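PDB 2I81: 2-Cys Peroxiredoxin from Plasmodium vivax SaI-1, which probably reduces hydrogen peroxide and organic hydroperoxides through a reactive cysteine thiol, as expected of a typical 2-Cys peroxiredoxin. Local coordinates for residues A[71-85]-A[165-179]. Residues are numbered along the deposited sequence; the frame is centred on the assembly and turned at random.
Sequences EIIALDKALDAFHER and GRSVDEILRIIDAIQ
Phe-82 is a knob in a hole formed by Val-168, Ile-171, Leu-172 and Ile-175, where helices 79-84 and 168-179 lie side by side on the sheet of the thioredoxin-like peroxiredoxin fold. Their axes are nearly parallel, 7° apart; that of the preceding 71-77 segment diverges by 48°. Packing is tight on the sheet side: CD1 of Ile-171 and of Ile-175 meet the ring edge of Phe-82, Leu-172 CD1 comes obliquely to 3.4 Å from CE2, and Phe-82 also touches Val-87 and Leu-89 of strand 87-93. Leu-75 CD2 fills in beside Ile-171 CD1. Away from the sheet the contact thins to Ala-78 CB against Val-168 CG2 and Ala-81 CB 4.3 Å from Leu-172 CD2. Polar groups close both ends. At the buried one, Glu-71 OE1 accepts hydrogen bonds from the backbone N-H of Arg-166 on its anti lone pair and from Arg-166 NH2 above the carboxylate plane; OE2 lies 3.0 Å from that NH2 and forms a salt bridge with Arg-143. At the more exposed end, Arg-85, bent at chi2 and chi3, brings NE to Ala-81 O (2.6 Å) and NH1 to the syn lone pair of Asp-176 OD1, which lies in the guanidinium plane. Beyond it, Gln-179 NE2 donates to Arg-85 O in the carbonyl plane, with an N-H...O angle of 155°.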
ATOM      1  N   GLU A  71       4.542  40.346  27.501  1.00 29.09           N
ATOM      2  CA  GLU A  71       3.396  40.290  26.592  1.00 29.54           C
ATOM      3  C   GLU A  71       2.095  40.055  27.349  1.00 28.05           C
ATOM      4  O   GLU A  71       1.096  40.738  27.106  1.00 28.85           O
ATOM      5  CB  GLU A  71       3.596  39.202  25.535  1.00 29.19           C
ATOM      6  CG  GLU A  71       4.802  39.432  24.635  1.00 34.37           C
ATOM      7  CD  GLU A  71       4.985  38.334  23.609  1.00 33.80           C
ATOM      8  OE1 GLU A  71       5.059  38.659  22.407  1.00 29.04           O
ATOM      9  OE2 GLU A  71       5.052  37.146  23.998  1.00 35.28           O
ATOM     10  N   ILE A  72       2.120  39.088  28.265  1.00 26.33           N
ATOM     11  CA  ILE A  72       0.955  38.735  29.074  1.00 25.30           C
ATOM     12  C   ILE A  72       0.479  39.930  29.905  1.00 25.32           C
ATOM     13  O   ILE A  72      -0.723  40.197  29.985  1.00 24.30           O
ATOM     14  CB  ILE A  72       1.242  37.500  29.971  1.00 26.13           C
ATOM     15  CG1 ILE A  72       1.508  36.270  29.093  1.00 24.70           C
ATOM     16  CG2 ILE A  72       0.068  37.217  30.915  1.00 24.18           C
ATOM     17  CD1 ILE A  72       2.285  35.170  29.776  1.00 25.18           C
ATOM     18  N   ILE A  73       1.426  40.651  30.502  1.00 25.75           N
ATOM     19  CA  ILE A  73       1.116  41.838  31.300  1.00 27.74           C
ATOM     20  C   ILE A  73       0.605  42.988  30.423  1.00 28.27           C
ATOM     21  O   ILE A  73      -0.349  43.677  30.796  1.00 30.06           O
ATOM     22  CB  ILE A  73       2.325  42.283  32.167  1.00 28.35           C
ATOM     23  CG1 ILE A  73       2.602  41.242  33.258  1.00 27.22           C
ATOM     24  CG2 ILE A  73       2.079  43.653  32.805  1.00 29.62           C
ATOM     25  CD1 ILE A  73       4.018  41.273  33.806  1.00 19.03           C
ATOM     26  N   ALA A  74       1.228  43.176  29.259  1.00 26.88           N
ATOM     27  CA  ALA A  74       0.801  44.208  28.313  1.00 26.90           C
ATOM     28  C   ALA A  74      -0.621  43.984  27.798  1.00 26.54           C
ATOM     29  O   ALA A  74      -1.382  44.942  27.642  1.00 29.39           O
ATOM     30  CB  ALA A  74       1.775  44.317  27.152  1.00 26.53           C
ATOM     31  N   LEU A  75      -0.974  42.726  27.542  1.00 25.07           N
ATOM     32  CA  LEU A  75      -2.316  42.383  27.067  1.00 25.18           C
ATOM     33  C   LEU A  75      -3.365  42.509  28.170  1.00 26.05           C
ATOM     34  O   LEU A  75      -4.508  42.893  27.901  1.00 27.46           O
ATOM     35  CB  LEU A  75      -2.338  40.976  26.461  1.00 24.23           C
ATOM     36  CG  LEU A  75      -1.670  40.798  25.092  1.00 23.25           C
ATOM     37  CD1 LEU A  75      -1.257  39.350  24.879  1.00 23.60           C
ATOM     38  CD2 LEU A  75      -2.564  41.282  23.953  1.00 23.48           C
ATOM     39  N   ASP A  76      -2.973  42.186  29.404  1.00 28.12           N
ATOM     40  CA  ASP A  76      -3.880  42.275  30.546  1.00 30.36           C
ATOM     41  C   ASP A  76      -4.193  43.725  30.918  1.00 32.22           C
ATOM     42  O   ASP A  76      -5.307  44.030  31.351  1.00 32.85           O
ATOM     43  CB  ASP A  76      -3.324  41.520  31.755  1.00 29.75           C
ATOM     44  CG  ASP A  76      -4.405  41.151  32.756  1.00 32.37           C
ATOM     45  OD1 ASP A  76      -4.277  41.532  33.939  1.00 40.78           O
ATOM     46  OD2 ASP A  76      -5.390  40.489  32.358  1.00 31.90           O
ATOM     47  N   LYS A  77      -3.207  44.609  30.753  1.00 34.28           N
ATOM     48  CA  LYS A  77      -3.408  46.045  30.956  1.00 36.24           C
ATOM     49  C   LYS A  77      -4.436  46.617  29.978  1.00 34.02           C
ATOM     50  O   LYS A  77      -5.170  47.548  30.314  1.00 35.02           O
ATOM     51  CB  LYS A  77      -2.086  46.801  30.819  1.00 35.93           C
ATOM     52  CG  LYS A  77      -1.261  46.867  32.093  1.00 40.67           C
ATOM     53  CD  LYS A  77       0.080  47.543  31.838  1.00 41.86           C
ATOM     54  CE  LYS A  77       0.607  48.243  33.088  1.00 49.63           C
ATOM     55  NZ  LYS A  77       0.931  47.292  34.199  1.00 52.48           N
ATOM     56  N   ALA A  78      -4.481  46.050  28.773  1.00 32.74           N
ATOM     57  CA  ALA A  78      -5.396  46.505  27.729  1.00 33.10           C
ATOM     58  C   ALA A  78      -6.692  45.691  27.698  1.00 33.21           C
ATOM     59  O   ALA A  78      -7.443  45.747  26.720  1.00 33.02           O
ATOM     60  CB  ALA A  78      -4.701  46.466  26.369  1.00 30.73           C
ATOM     61  N   LEU A  79      -6.953  44.953  28.778  1.00 32.91           N
ATOM     62  CA  LEU A  79      -8.107  44.054  28.864  1.00 34.50           C
ATOM     63  C   LEU A  79      -9.435  44.755  28.577  1.00 35.15           C
ATOM     64  O   LEU A  79     -10.305  44.189  27.912  1.00 37.70           O
ATOM     65  CB  LEU A  79      -8.174  43.382  30.239  1.00 33.54           C
ATOM     66  CG  LEU A  79      -8.461  41.877  30.364  1.00 36.43           C
ATOM     67  CD1 LEU A  79      -9.253  41.620  31.634  1.00 38.92           C
ATOM     68  CD2 LEU A  79      -9.197  41.276  29.162  1.00 37.36           C
ATOM     69  N   ASP A  80      -9.589  45.979  29.081  1.00 35.77           N
ATOM     70  CA  ASP A  80     -10.827  46.735  28.891  1.00 34.70           C
ATOM     71  C   ASP A  80     -11.054  47.131  27.430  1.00 33.11           C
ATOM     72  O   ASP A  80     -12.204  47.223  26.982  1.00 32.49           O
ATOM     73  CB  ASP A  80     -10.865  47.959  29.809  1.00 34.96           C
ATOM     74  CG  ASP A  80     -11.032  47.585  31.274  1.00 40.59           C
ATOM     75  OD1 ASP A  80     -11.772  46.621  31.574  1.00 41.75           O
ATOM     76  OD2 ASP A  80     -10.423  48.260  32.130  1.00 46.73           O
ATOM     77  N   ALA A  81      -9.960  47.363  26.699  1.00 31.42           N
ATOM     78  CA  ALA A  81     -10.037  47.614  25.262  1.00 31.22           C
ATOM     79  C   ALA A  81     -10.568  46.383  24.524  1.00 31.47           C
ATOM     80  O   ALA A  81     -11.246  46.513  23.504  1.00 29.68           O
ATOM     81  CB  ALA A  81      -8.680  48.029  24.714  1.00 30.94           C
ATOM     82  N   PHE A  82     -10.265  45.196  25.051  1.00 31.10           N
ATOM     83  CA  PHE A  82     -10.776  43.941  24.493  1.00 31.27           C
ATOM     84  C   PHE A  82     -12.233  43.676  24.866  1.00 32.82           C
ATOM     85  O   PHE A  82     -12.986  43.125  24.060  1.00 34.17           O
ATOM     86  CB  PHE A  82      -9.918  42.749  24.925  1.00 30.92           C
ATOM     87  CG  PHE A  82      -8.522  42.768  24.376  1.00 29.41           C
ATOM     88  CD1 PHE A  82      -7.444  42.989  25.222  1.00 30.57           C
ATOM     89  CD2 PHE A  82      -8.279  42.556  23.022  1.00 34.53           C
ATOM     90  CE1 PHE A  82      -6.144  43.006  24.732  1.00 31.01           C
ATOM     91  CE2 PHE A  82      -6.984  42.569  22.521  1.00 32.11           C
ATOM     92  CZ  PHE A  82      -5.915  42.795  23.379  1.00 31.25           C
ATOM     93  N   HIS A  83     -12.623  44.051  26.087  1.00 34.09           N
ATOM     94  CA  HIS A  83     -14.012  43.903  26.532  1.00 34.88           C
ATOM     95  C   HIS A  83     -14.953  44.774  25.709  1.00 35.18           C
ATOM     96  O   HIS A  83     -16.059  44.349  25.364  1.00 35.14           O
ATOM     97  CB  HIS A  83     -14.170  44.237  28.019  1.00 34.26           C
ATOM     98  CG  HIS A  83     -13.566  43.223  28.940  1.00 38.34           C
ATOM     99  ND1 HIS A  83     -13.484  41.883  28.627  1.00 42.47           N
ATOM    100  CD2 HIS A  83     -13.036  43.354  30.178  1.00 42.01           C
ATOM    101  CE1 HIS A  83     -12.915  41.234  29.627  1.00 42.93           C
ATOM    102  NE2 HIS A  83     -12.635  42.103  30.581  1.00 44.28           N
ATOM    103  N   GLU A  84     -14.502  45.991  25.404  1.00 35.88           N
ATOM    104  CA  GLU A  84     -15.240  46.918  24.548  1.00 38.66           C
ATOM    105  C   GLU A  84     -15.544  46.313  23.184  1.00 38.57           C
ATOM    106  O   GLU A  84     -16.620  46.536  22.623  1.00 38.32           O
ATOM    107  CB  GLU A  84     -14.446  48.207  24.344  1.00 39.54           C
ATOM    108  CG  GLU A  84     -14.537  49.194  25.488  1.00 48.27           C
ATOM    109  CD  GLU A  84     -14.359  50.627  25.020  1.00 56.82           C
ATOM    110  OE1 GLU A  84     -15.305  51.424  25.194  1.00 61.10           O
ATOM    111  OE2 GLU A  84     -13.284  50.955  24.470  1.00 57.11           O
ATOM    112  N   ARG A  85     -14.588  45.551  22.661  1.00 37.90           N
ATOM    113  CA  ARG A  85     -14.687  44.988  21.321  1.00 36.20           C
ATOM    114  C   ARG A  85     -15.321  43.597  21.318  1.00 34.37           C
ATOM    115  O   ARG A  85     -15.332  42.914  20.291  1.00 35.23           O
ATOM    116  CB  ARG A  85     -13.306  44.979  20.654  1.00 35.25           C
ATOM    117  CG  ARG A  85     -12.960  46.291  19.952  1.00 39.12           C
ATOM    118  CD  ARG A  85     -11.463  46.578  19.972  1.00 38.56           C
ATOM    119  NE  ARG A  85     -11.085  47.457  21.079  1.00 45.90           N
ATOM    120  CZ  ARG A  85     -10.763  48.744  20.954  1.00 43.27           C
ATOM    121  NH1 ARG A  85     -10.758  49.328  19.760  1.00 41.66           N
ATOM    122  NH2 ARG A  85     -10.436  49.450  22.028  1.00 48.74           N
ATOM    123  N   GLY A 165       8.899  40.077  20.494  1.00 32.59           N
ATOM    124  CA  GLY A 165       7.629  40.389  21.154  1.00 32.03           C
ATOM    125  C   GLY A 165       6.656  41.073  20.213  1.00 33.33           C
ATOM    126  O   GLY A 165       7.076  41.727  19.253  1.00 32.81           O
ATOM    127  N   ARG A 166       5.358  40.930  20.473  1.00 34.52           N
ATOM    128  CA  ARG A 166       4.364  41.549  19.591  1.00 35.32           C
ATOM    129  C   ARG A 166       3.695  42.814  20.137  1.00 34.61           C
ATOM    130  O   ARG A 166       3.885  43.193  21.297  1.00 35.34           O
ATOM    131  CB  ARG A 166       3.314  40.546  19.081  1.00 35.43           C
ATOM    132  CG  ARG A 166       2.804  39.531  20.085  1.00 39.15           C
ATOM    133  CD  ARG A 166       3.351  38.154  19.759  1.00 38.17           C
ATOM    134  NE  ARG A 166       2.325  37.121  19.880  1.00 37.90           N
ATOM    135  CZ  ARG A 166       2.157  36.336  20.941  1.00 36.62           C
ATOM    136  NH1 ARG A 166       1.189  35.430  20.940  1.00 32.29           N
ATOM    137  NH2 ARG A 166       2.950  36.446  21.999  1.00 31.90           N
ATOM    138  N   SER A 167       2.918  43.452  19.266  1.00 34.00           N
ATOM    139  CA  SER A 167       2.278  44.729  19.551  1.00 35.01           C
ATOM    140  C   SER A 167       0.789  44.568  19.832  1.00 34.98           C
ATOM    141  O   SER A 167       0.065  43.933  19.059  1.00 35.61           O
ATOM    142  CB  SER A 167       2.487  45.692  18.379  1.00 34.82           C
ATOM    143  OG  SER A 167       1.864  46.942  18.619  1.00 41.59           O
ATOM    144  N   VAL A 168       0.339  45.150  20.942  1.00 34.35           N
ATOM    145  CA  VAL A 168      -1.080  45.136  21.298  1.00 35.24           C
ATOM    146  C   VAL A 168      -1.893  46.177  20.513  1.00 35.48           C
ATOM    147  O   VAL A 168      -3.056  45.931  20.183  1.00 34.47           O
ATOM    148  CB  VAL A 168      -1.320  45.217  22.848  1.00 34.55           C
ATOM    149  CG1 VAL A 168      -0.548  46.398  23.467  1.00 38.77           C
ATOM    150  CG2 VAL A 168      -2.833  45.327  23.171  1.00 35.20           C
ATOM    151  N   ASP A 169      -1.287  47.324  20.201  1.00 36.38           N
ATOM    152  CA  ASP A 169      -1.951  48.338  19.370  1.00 38.12           C
ATOM    153  C   ASP A 169      -2.322  47.757  18.008  1.00 37.14           C
ATOM    154  O   ASP A 169      -3.354  48.117  17.429  1.00 38.49           O
ATOM    155  CB  ASP A 169      -1.066  49.576  19.180  1.00 39.37           C
ATOM    156  CG  ASP A 169      -0.750  50.278  20.490  1.00 44.51           C
ATOM    157  OD1 ASP A 169      -1.694  50.704  21.190  1.00 49.34           O
ATOM    158  OD2 ASP A 169       0.449  50.416  20.812  1.00 50.70           O
ATOM    159  N   GLU A 170      -1.477  46.849  17.515  1.00 36.14           N
ATOM    160  CA  GLU A 170      -1.692  46.220  16.215  1.00 35.29           C
ATOM    161  C   GLU A 170      -2.843  45.212  16.161  1.00 33.99           C
ATOM    162  O   GLU A 170      -3.647  45.282  15.233  1.00 35.32           O
ATOM    163  CB  GLU A 170      -0.398  45.630  15.641  1.00 36.44           C
ATOM    164  CG  GLU A 170      -0.547  45.050  14.226  1.00 37.86           C
ATOM    165  CD  GLU A 170      -1.054  46.054  13.188  1.00 43.25           C
ATOM    166  OE1 GLU A 170      -1.728  45.607  12.229  1.00 42.32           O
ATOM    167  OE2 GLU A 170      -0.786  47.276  13.319  1.00 44.75           O
ATOM    168  N   ILE A 171      -2.968  44.296  17.106  1.00 32.07           N
ATOM    169  CA  ILE A 171      -4.127  43.406  17.064  1.00 29.28           C
ATOM    170  C   ILE A 171      -5.405  44.108  17.308  1.00 28.83           C
ATOM    171  O   ILE A 171      -6.419  43.694  16.846  1.00 29.90           O
ATOM    172  CB  ILE A 171      -4.151  42.160  18.007  1.00 28.81           C
ATOM    173  CG1 ILE A 171      -3.188  42.225  19.132  1.00 26.33           C
ATOM    174  CG2 ILE A 171      -4.373  40.860  17.283  1.00 25.77           C
ATOM    175  CD1 ILE A 171      -3.790  42.582  20.335  1.00 32.99           C
ATOM    176  N   LEU A 172      -5.354  45.140  18.100  1.00 20.00           N
ATOM    177  CA  LEU A 172      -6.502  45.948  18.311  1.00 20.00           C
ATOM    178  C   LEU A 172      -6.963  46.652  17.059  1.00 20.00           C
ATOM    179  O   LEU A 172      -8.117  46.666  16.777  1.00 27.32           O
ATOM    180  CB  LEU A 172      -6.237  46.920  19.428  1.00 20.00           C
ATOM    181  CG  LEU A 172      -6.764  46.794  20.841  1.00 20.00           C
ATOM    182  CD1 LEU A 172      -7.612  45.677  21.193  1.00 20.00           C
ATOM    183  CD2 LEU A 172      -5.699  46.968  21.788  1.00 20.00           C
ATOM    184  N   ARG A 173      -6.033  47.203  16.305  1.00 28.08           N
ATOM    185  CA  ARG A 173      -6.313  47.796  14.995  1.00 28.37           C
ATOM    186  C   ARG A 173      -6.895  46.749  14.046  1.00 29.17           C
ATOM    187  O   ARG A 173      -7.833  47.033  13.296  1.00 28.44           O
ATOM    188  CB  ARG A 173      -5.043  48.408  14.393  1.00 28.62           C
ATOM    189  CG  ARG A 173      -5.286  49.230  13.130  1.00 28.54           C
ATOM    190  CD  ARG A 173      -4.000  49.503  12.355  1.00 30.85           C
ATOM    191  NE  ARG A 173      -3.468  48.306  11.703  1.00 38.06           N
ATOM    192  CZ  ARG A 173      -3.839  47.860  10.502  1.00 38.56           C
ATOM    193  NH1 ARG A 173      -4.760  48.504   9.793  1.00 37.94           N
ATOM    194  NH2 ARG A 173      -3.285  46.760  10.010  1.00 38.89           N
ATOM    195  N   ILE A 174      -6.326  45.542  14.090  1.00 28.33           N
ATOM    196  CA  ILE A 174      -6.806  44.400  13.306  1.00 28.99           C
ATOM    197  C   ILE A 174      -8.252  44.058  13.674  1.00 27.90           C
ATOM    198  O   ILE A 174      -9.097  43.885  12.791  1.00 28.29           O
ATOM    199  CB  ILE A 174      -5.880  43.154  13.485  1.00 29.34           C
ATOM    200  CG1 ILE A 174      -4.491  43.394  12.869  1.00 30.95           C
ATOM    201  CG2 ILE A 174      -6.522  41.889  12.915  1.00 26.82           C
ATOM    202  CD1 ILE A 174      -4.470  43.662  11.359  1.00 30.47           C
ATOM    203  N   ILE A 175      -8.522  43.974  14.978  1.00 26.95           N
ATOM    204  CA  ILE A 175      -9.871  43.729  15.501  1.00 25.42           C
ATOM    205  C   ILE A 175     -10.836  44.815  15.024  1.00 25.88           C
ATOM    206  O   ILE A 175     -11.946  44.515  14.581  1.00 27.45           O
ATOM    207  CB  ILE A 175      -9.889  43.646  17.057  1.00 25.08           C
ATOM    208  CG1 ILE A 175      -9.082  42.438  17.547  1.00 23.66           C
ATOM    209  CG2 ILE A 175     -11.323  43.551  17.586  1.00 19.80           C
ATOM    210  CD1 ILE A 175      -8.653  42.521  19.006  1.00 19.87           C
ATOM    211  N   ASP A 176     -10.394  46.070  15.105  1.00 27.38           N
ATOM    212  CA  ASP A 176     -11.182  47.210  14.641  1.00 28.82           C
ATOM    213  C   ASP A 176     -11.495  47.134  13.147  1.00 28.97           C
ATOM    214  O   ASP A 176     -12.614  47.440  12.732  1.00 32.52           O
ATOM    215  CB  ASP A 176     -10.472  48.530  14.965  1.00 29.38           C
ATOM    216  CG  ASP A 176     -10.584  48.914  16.433  1.00 31.02           C
ATOM    217  OD1 ASP A 176     -11.480  48.394  17.133  1.00 32.60           O
ATOM    218  OD2 ASP A 176      -9.774  49.749  16.888  1.00 27.71           O
ATOM    219  N   ALA A 177     -10.508  46.724  12.351  1.00 27.65           N
ATOM    220  CA  ALA A 177     -10.664  46.612  10.899  1.00 25.91           C
ATOM    221  C   ALA A 177     -11.640  45.507  10.500  1.00 25.98           C
ATOM    222  O   ALA A 177     -12.457  45.690   9.593  1.00 25.43           O
ATOM    223  CB  ALA A 177      -9.309  46.399  10.231  1.00 25.10           C
ATOM    224  N   ILE A 178     -11.547  44.366  11.182  1.00 25.86           N
ATOM    225  CA  ILE A 178     -12.426  43.220  10.939  1.00 27.69           C
ATOM    226  C   ILE A 178     -13.871  43.541  11.314  1.00 29.47           C
ATOM    227  O   ILE A 178     -14.800  43.228  10.564  1.00 29.62           O
ATOM    228  CB  ILE A 178     -11.933  41.952  11.690  1.00 28.21           C
ATOM    229  CG1 ILE A 178     -10.612  41.469  11.086  1.00 26.44           C
ATOM    230  CG2 ILE A 178     -12.974  40.826  11.624  1.00 25.16           C
ATOM    231  CD1 ILE A 178      -9.798  40.584  11.985  1.00 26.33           C
ATOM    232  N   GLN A 179     -14.047  44.178  12.470  1.00 29.75           N
ATOM    233  CA  GLN A 179     -15.372  44.554  12.955  1.00 30.84           C
ATOM    234  C   GLN A 179     -15.995  45.669  12.116  1.00 30.88           C
ATOM    235  O   GLN A 179     -17.221  45.741  11.986  1.00 30.29           O
ATOM    236  CB  GLN A 179     -15.320  44.933  14.438  1.00 30.11           C
ATOM    237  CG  GLN A 179     -15.042  43.738  15.345  1.00 31.18           C
ATOM    238  CD  GLN A 179     -14.955  44.095  16.816  1.00 30.50           C
ATOM    239  OE1 GLN A 179     -14.745  45.252  17.186  1.00 32.05           O
ATOM    240  NE2 GLN A 179     -15.111  43.091  17.670  1.00 26.00           N
TER